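Local coordinates for protein deseasin MCP-01 (Pseudoalteromonas sp., PDB 3VV3) that probably cleaves collagen and other proteins as a collagenolytic serine protease of the subtilisin family, and carries bound calcium ions, at residues 230-235 with 316-321; 244-249 with 294-299. All coordinates share one frame; numbering follows the deposited sequence.

Contact 1: 230-235 with 316-321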
loop_
_atom_site.group_PDB
_atom_site.type_symbol
_atom_site.label_atom_id
_atom_site.label_comp_id
_atom_site.label_asym_id
_atom_site.label_seq_id
_atom_site.Cartn_x
_atom_site.Cartn_y
_atom_site.Cartn_z
ATOM N N SER A 230 -8.114 16.156 0.453
ATOM C CA SER A 230 -8.411 17.298 1.317
ATOM C C SER A 230 -8.938 18.516 0.555
ATOM O O SER A 230 -9.319 19.505 1.176
ATOM C CB SER A 230 -7.171 17.706 2.106
ATOM O OG SER A 230 -6.153 18.150 1.219
ATOM N N ARG A 231 -8.922 18.456 -0.772
ATOM C CA ARG A 231 -9.510 19.513 -1.598
ATOM C C ARG A 231 -10.862 19.067 -2.161
ATOM O O ARG A 231 -11.454 19.745 -3.001
ATOM C CB ARG A 231 -8.571 19.914 -2.747
ATOM C CG ARG A 231 -7.325 20.674 -2.313
ATOM C CD ARG A 231 -6.278 19.726 -1.732
ATOM N NE ARG A 231 -5.557 18.991 -2.770
ATOM C CZ ARG A 231 -4.943 17.828 -2.572
ATOM N NH1 ARG A 231 -4.996 17.248 -1.382
ATOM N NH2 ARG A 231 -4.299 17.235 -3.571
ATOM N N ASP A 232 -11.341 17.919 -1.689
ATOM C CA ASP A 232 -12.551 17.296 -2.225
ATOM C C ASP A 232 -12.433 16.872 -3.694
ATOM O O ASP A 232 -13.450 16.651 -4.351
ATOM C CB ASP A 232 -13.799 18.176 -1.996
ATOM C CG ASP A 232 -14.688 17.661 -0.863
ATOM O OD1 ASP A 232 -14.431 16.556 -0.336
ATOM O OD2 ASP A 232 -15.643 18.376 -0.481
ATOM N N ASN A 233 -11.204 16.740 -4.207
ATOM C CA ASN A 233 -11.004 16.105 -5.514
ATOM C C ASN A 233 -11.218 14.619 -5.334
ATOM O O ASN A 233 -11.168 14.117 -4.209
ATOM C CB ASN A 233 -9.561 16.226 -6.025
ATOM C CG ASN A 233 -9.051 17.659 -6.108
ATOM O OD1 ASN A 233 -9.727 18.553 -6.614
ATOM N ND2 ASN A 233 -7.809 17.864 -5.653
ATOM N N MET A 234 -11.411 13.899 -6.432
ATOM C CA MET A 234 -11.205 12.459 -6.360
ATOM C C MET A 234 -9.695 12.256 -6.280
ATOM O O MET A 234 -8.932 12.863 -7.039
ATOM C CB MET A 234 -11.793 11.737 -7.572
ATOM C CG MET A 234 -11.565 10.229 -7.532
ATOM S SD MET A 234 -12.502 9.322 -8.780
ATOM C CE MET A 234 -11.603 9.755 -10.267
ATOM N N SER A 235 -9.257 11.437 -5.330
ATOM C CA SER A 235 -7.835 11.201 -5.133
ATOM C C SER A 235 -7.233 10.765 -6.454
ATOM O O SER A 235 -7.840 9.991 -7.172
ATOM C CB SER A 235 -7.633 10.106 -4.083
ATOM O OG SER A 235 -8.256 10.470 -2.867
ATOM N N GLY A 316 -22.433 10.154 -7.096
ATOM C CA GLY A 316 -21.698 11.390 -7.303
ATOM C C GLY A 316 -21.542 12.206 -6.032
ATOM O O GLY A 316 -21.395 13.426 -6.080
ATOM N N THR A 317 -21.575 11.535 -4.883
ATOM C CA THR A 317 -21.453 12.227 -3.612
ATOM C C THR A 317 -20.236 11.778 -2.809
ATOM O O THR A 317 -19.713 10.680 -3.002
ATOM C CB THR A 317 -22.685 11.991 -2.733
ATOM O OG1 THR A 317 -22.840 10.582 -2.531
ATOM C CG2 THR A 317 -23.945 12.554 -3.399
ATOM N N ARG A 318 -19.810 12.649 -1.907
ATOM C CA ARG A 318 -18.758 12.356 -0.955
ATOM C C ARG A 318 -19.401 12.245 0.420
ATOM O O ARG A 318 -20.220 13.079 0.791
ATOM C CB ARG A 318 -17.703 13.471 -0.972
ATOM C CG ARG A 318 -16.467 13.179 -0.121
ATOM C CD ARG A 318 -16.549 13.811 1.264
ATOM N NE ARG A 318 -16.585 15.273 1.168
ATOM C CZ ARG A 318 -17.578 16.035 1.612
ATOM N NH1 ARG A 318 -18.628 15.485 2.220
ATOM N NH2 ARG A 318 -17.513 17.355 1.461
ATOM N N LEU A 319 -19.025 11.202 1.162
ATOM C CA LEU A 319 -19.610 10.902 2.474
ATOM C C LEU A 319 -19.822 12.121 3.367
ATOM O O LEU A 319 -18.926 12.946 3.544
ATOM C CB LEU A 319 -18.728 9.894 3.213
ATOM C CG LEU A 319 -19.152 9.464 4.619
ATOM C CD1 LEU A 319 -20.444 8.660 4.589
ATOM C CD2 LEU A 319 -18.016 8.669 5.263
ATOM N N ASN A 320 -21.014 12.218 3.949
ATOM C CA ASN A 320 -21.260 13.202 4.987
ATOM C C ASN A 320 -22.045 12.550 6.111
ATOM O O ASN A 320 -23.239 12.289 5.974
ATOM C CB ASN A 320 -22.022 14.411 4.442
ATOM C CG ASN A 320 -22.099 15.533 5.456
ATOM O OD1 ASN A 320 -22.509 15.321 6.599
ATOM N ND2 ASN A 320 -21.663 16.726 5.058
ATOM N N VAL A 321 -21.361 12.264 7.214
ATOM C CA VAL A 321 -21.969 11.450 8.255
ATOM C C VAL A 321 -22.951 12.263 9.090
ATOM O O VAL A 321 -23.910 11.713 9.639
ATOM C CB VAL A 321 -20.928 10.714 9.130
ATOM C CG1 VAL A 321 -20.094 11.695 9.959
ATOM C CG2 VAL A 321 -21.632 9.666 10.029
#
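D232 and R318 lie where the backbones of 230-235 and 316-321 come nearest, yet their CA atoms remain 8.0 Å apart, so the two segments are joined through side chains alone. In this subtilisin-type alpha/beta fold the first segment belongs to the loop that follows strand 222-228 of the parallel sheet, while the second runs along the short strand 317-318 into helix 321-327. The link is a bidentate salt bridge in which the arginine meets the carboxylate side-on, giving one nitrogen to each oxygen. NE of R318 donates to OD1 of D232 over 2.9 Å in an almost straight bond of 172°, with the oxygen lying in the guanidinium plane. The second bond, from R318 NH2 to D232 OD2, is equally short but more bent, and it uses the syn lone pair of that oxygen. With the two flat groups only 26° from coplanar, both bonds can form together and fix the rotation of the carboxylate. R318 leaves its backbone with CG anti to N (chi1 -173°), and bends at chi2 and chi3 turn its NE edge to the aspartate. The remaining nitrogen, NH1, forms a salt bridge with D304, so one guanidinium serves two acids. A leucine in place of R318 would probably leave both D232 and D304 without the guanidinium they share and set the D232 carboxylate free to turn. R318 NH1 also donates to the carbonyl O of L319 at 2.9 Å, approaching from above the carbonyl plane.

Contact 2: 244-249 with 294-299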
loop_
_atom_site.group_PDB
_atom_site.type_symbol
_atom_site.label_atom_id
_atom_site.label_comp_id
_atom_site.label_asym_id
_atom_site.label_seq_id
_atom_site.Cartn_x
_atom_site.Cartn_y
_atom_site.Cartn_z
ATOM N N SER A 244 -20.281 0.886 -11.251
ATOM C CA SER A 244 -19.627 -0.108 -10.395
ATOM C C SER A 244 -19.013 0.467 -9.113
ATOM O O SER A 244 -18.563 -0.285 -8.241
ATOM C CB SER A 244 -18.565 -0.884 -11.183
ATOM O OG SER A 244 -17.479 -0.045 -11.531
ATOM N N VAL A 245 -18.974 1.792 -9.000
ATOM C CA VAL A 245 -18.555 2.436 -7.755
ATOM C C VAL A 245 -19.662 3.395 -7.315
ATOM O O VAL A 245 -20.271 4.070 -8.146
ATOM C CB VAL A 245 -17.200 3.171 -7.914
ATOM C CG1 VAL A 245 -16.772 3.821 -6.588
ATOM C CG2 VAL A 245 -16.128 2.195 -8.399
ATOM N N ASP A 246 -19.924 3.462 -6.014
ATOM C CA ASP A 246 -21.138 4.128 -5.536
ATOM C C ASP A 246 -20.958 5.570 -5.070
ATOM O O ASP A 246 -21.811 6.420 -5.327
ATOM C CB ASP A 246 -21.762 3.295 -4.412
ATOM C CG ASP A 246 -22.142 1.909 -4.875
ATOM O OD1 ASP A 246 -22.831 1.815 -5.919
ATOM O OD2 ASP A 246 -21.755 0.922 -4.205
ATOM N N MET A 247 -19.865 5.836 -4.363
ATOM C CA MET A 247 -19.648 7.147 -3.753
ATOM C C MET A 247 -18.195 7.261 -3.311
ATOM O O MET A 247 -17.434 6.310 -3.450
ATOM C CB MET A 247 -20.578 7.339 -2.550
ATOM C CG MET A 247 -20.349 6.309 -1.438
ATOM S SD MET A 247 -21.440 6.569 -0.019
ATOM C CE MET A 247 -20.846 8.146 0.592
ATOM N N GLY A 248 -17.817 8.413 -2.769
ATOM C CA GLY A 248 -16.451 8.614 -2.315
ATOM C C GLY A 248 -16.369 8.991 -0.849
ATOM O O GLY A 248 -17.366 9.387 -0.254
ATOM N N ALA A 249 -15.181 8.857 -0.267
ATOM C CA ALA A 249 -14.920 9.281 1.107
ATOM C C ALA A 249 -13.420 9.547 1.247
ATOM O O ALA A 249 -12.630 9.091 0.416
ATOM C CB ALA A 249 -15.387 8.215 2.112
ATOM N N GLU A 294 -31.570 0.230 2.572
ATOM C CA GLU A 294 -31.892 1.586 3.018
ATOM C C GLU A 294 -30.663 2.281 3.575
ATOM O O GLU A 294 -30.427 3.462 3.304
ATOM C CB GLU A 294 -33.008 1.567 4.071
ATOM C CG GLU A 294 -34.388 1.329 3.493
ATOM C CD GLU A 294 -35.447 1.106 4.558
ATOM O OE1 GLU A 294 -35.090 0.756 5.709
ATOM O OE2 GLU A 294 -36.642 1.275 4.231
ATOM N N LEU A 295 -29.884 1.537 4.359
ATOM C CA LEU A 295 -28.631 2.036 4.915
ATOM C C LEU A 295 -27.670 2.461 3.805
ATOM O O LEU A 295 -27.100 3.559 3.838
ATOM C CB LEU A 295 -27.983 0.960 5.782
ATOM C CG LEU A 295 -26.657 1.326 6.447
ATOM C CD1 LEU A 295 -26.806 2.597 7.272
ATOM C CD2 LEU A 295 -26.157 0.174 7.336
ATOM N N LYS A 296 -27.491 1.583 2.828
ATOM C CA LYS A 296 -26.597 1.850 1.714
ATOM C C LYS A 296 -27.031 3.103 0.970
ATOM O O LYS A 296 -26.218 3.993 0.719
ATOM C CB LYS A 296 -26.562 0.662 0.753
ATOM C CG LYS A 296 -25.821 0.961 -0.557
ATOM C CD LYS A 296 -25.720 -0.289 -1.429
ATOM C CE LYS A 296 -25.277 0.043 -2.854
ATOM N NZ LYS A 296 -25.239 -1.181 -3.692
ATOM N N GLU A 297 -28.313 3.171 0.626
ATOM C CA GLU A 297 -28.823 4.288 -0.166
ATOM C C GLU A 297 -28.780 5.585 0.627
ATOM O O GLU A 297 -28.566 6.661 0.063
ATOM C CB GLU A 297 -30.234 3.991 -0.689
ATOM C CG GLU A 297 -30.261 2.866 -1.719
ATOM C CD GLU A 297 -31.574 2.774 -2.481
ATOM O OE1 GLU A 297 -32.629 3.163 -1.929
ATOM O OE2 GLU A 297 -31.546 2.302 -3.639
ATOM N N LEU A 298 -28.966 5.483 1.938
ATOM C CA LEU A 298 -28.897 6.658 2.795
ATOM C C LEU A 298 -27.484 7.247 2.817
ATOM O O LEU A 298 -27.300 8.463 2.734
ATOM C CB LEU A 298 -29.350 6.310 4.214
ATOM C CG LEU A 298 -29.315 7.448 5.230
ATOM C CD1 LEU A 298 -30.542 7.371 6.129
ATOM C CD2 LEU A 298 -28.046 7.391 6.046
ATOM N N LEU A 299 -26.484 6.382 2.940
ATOM C CA LEU A 299 -25.096 6.835 2.910
ATOM C C LEU A 299 -24.790 7.530 1.589
ATOM O O LEU A 299 -24.126 8.575 1.554
ATOM C CB LEU A 299 -24.146 5.657 3.164
ATOM C CG LEU A 299 -24.210 5.127 4.602
ATOM C CD1 LEU A 299 -23.587 3.721 4.715
ATOM C CD2 LEU A 299 -23.541 6.106 5.562
HETATM O O HOH W 1 -22.245 -1.394 -5.188
HETATM O O HOH W 2 -25.006 0.311 -6.018
#
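Strand 247-250, an outermost strand of the parallel sheet in the subtilisin fold, meets helix 292-301 here through one methionine and, just before the strand, one water-bridged pair of opposite charges. M247 reaches the last turn of the helix: its CE lies 3.4 Å from the carbonyl O of L299, and its SD is 4.3 Å from L299 CB. The terminal methyl thus packs against helix backbone while the sulfur rests beside the leucine side chain. A chi1 of 61° sets M247 CG between its own backbone N and carbonyl carbon, and the bend at chi3 turns the methyl to the helix. L299 also packs on L223 of the adjacent strand 222-228 and on A280 of helix 269-284, placing this contact within the layer of helices against the sheet.

D246 and K296 approach at about a right angle without a direct salt bridge, as D246 OD2 and K296 NZ are 4.1 Å apart. Each has a stronger partner on or beside the neighbouring strand: OD2 accepts from the backbone N of S224, and the extended lysine brings NZ to the carbonyls of V222 and D220. Two waters bridge the charges from beside the pair. One molecule hydrogen-bonds OD2 and makes a weak, long bond to NZ; another donates to D246 OD1 at 2.6 Å and accepts from K296 NZ at 2.8 Å.

How the contacts relate
Segments 316-321 and 244-249, one from each contact, touch directly. The centres of the two contacts are 12 Å apart, and contact 2 is nested within the chain loop that contact 1 closes. Strand 317-318 runs beside strand 247-250: G248 O lies 2.8 Å from L319 N and G248 N lies 3.0 Å from T317 O, both probable hydrogen bonds. M247 CE, which reaches the helix in contact 2, also packs 3.6 Å from L319 CA in segment 316-321 of contact 1. Contact 1 is the nearer to calcium, with the R318 side chain about 6 Å from a bound ion, against about 14 Å for M247. L319 touches H275 on helix 269-284, whose S270 probably belongs to the catalytic triad.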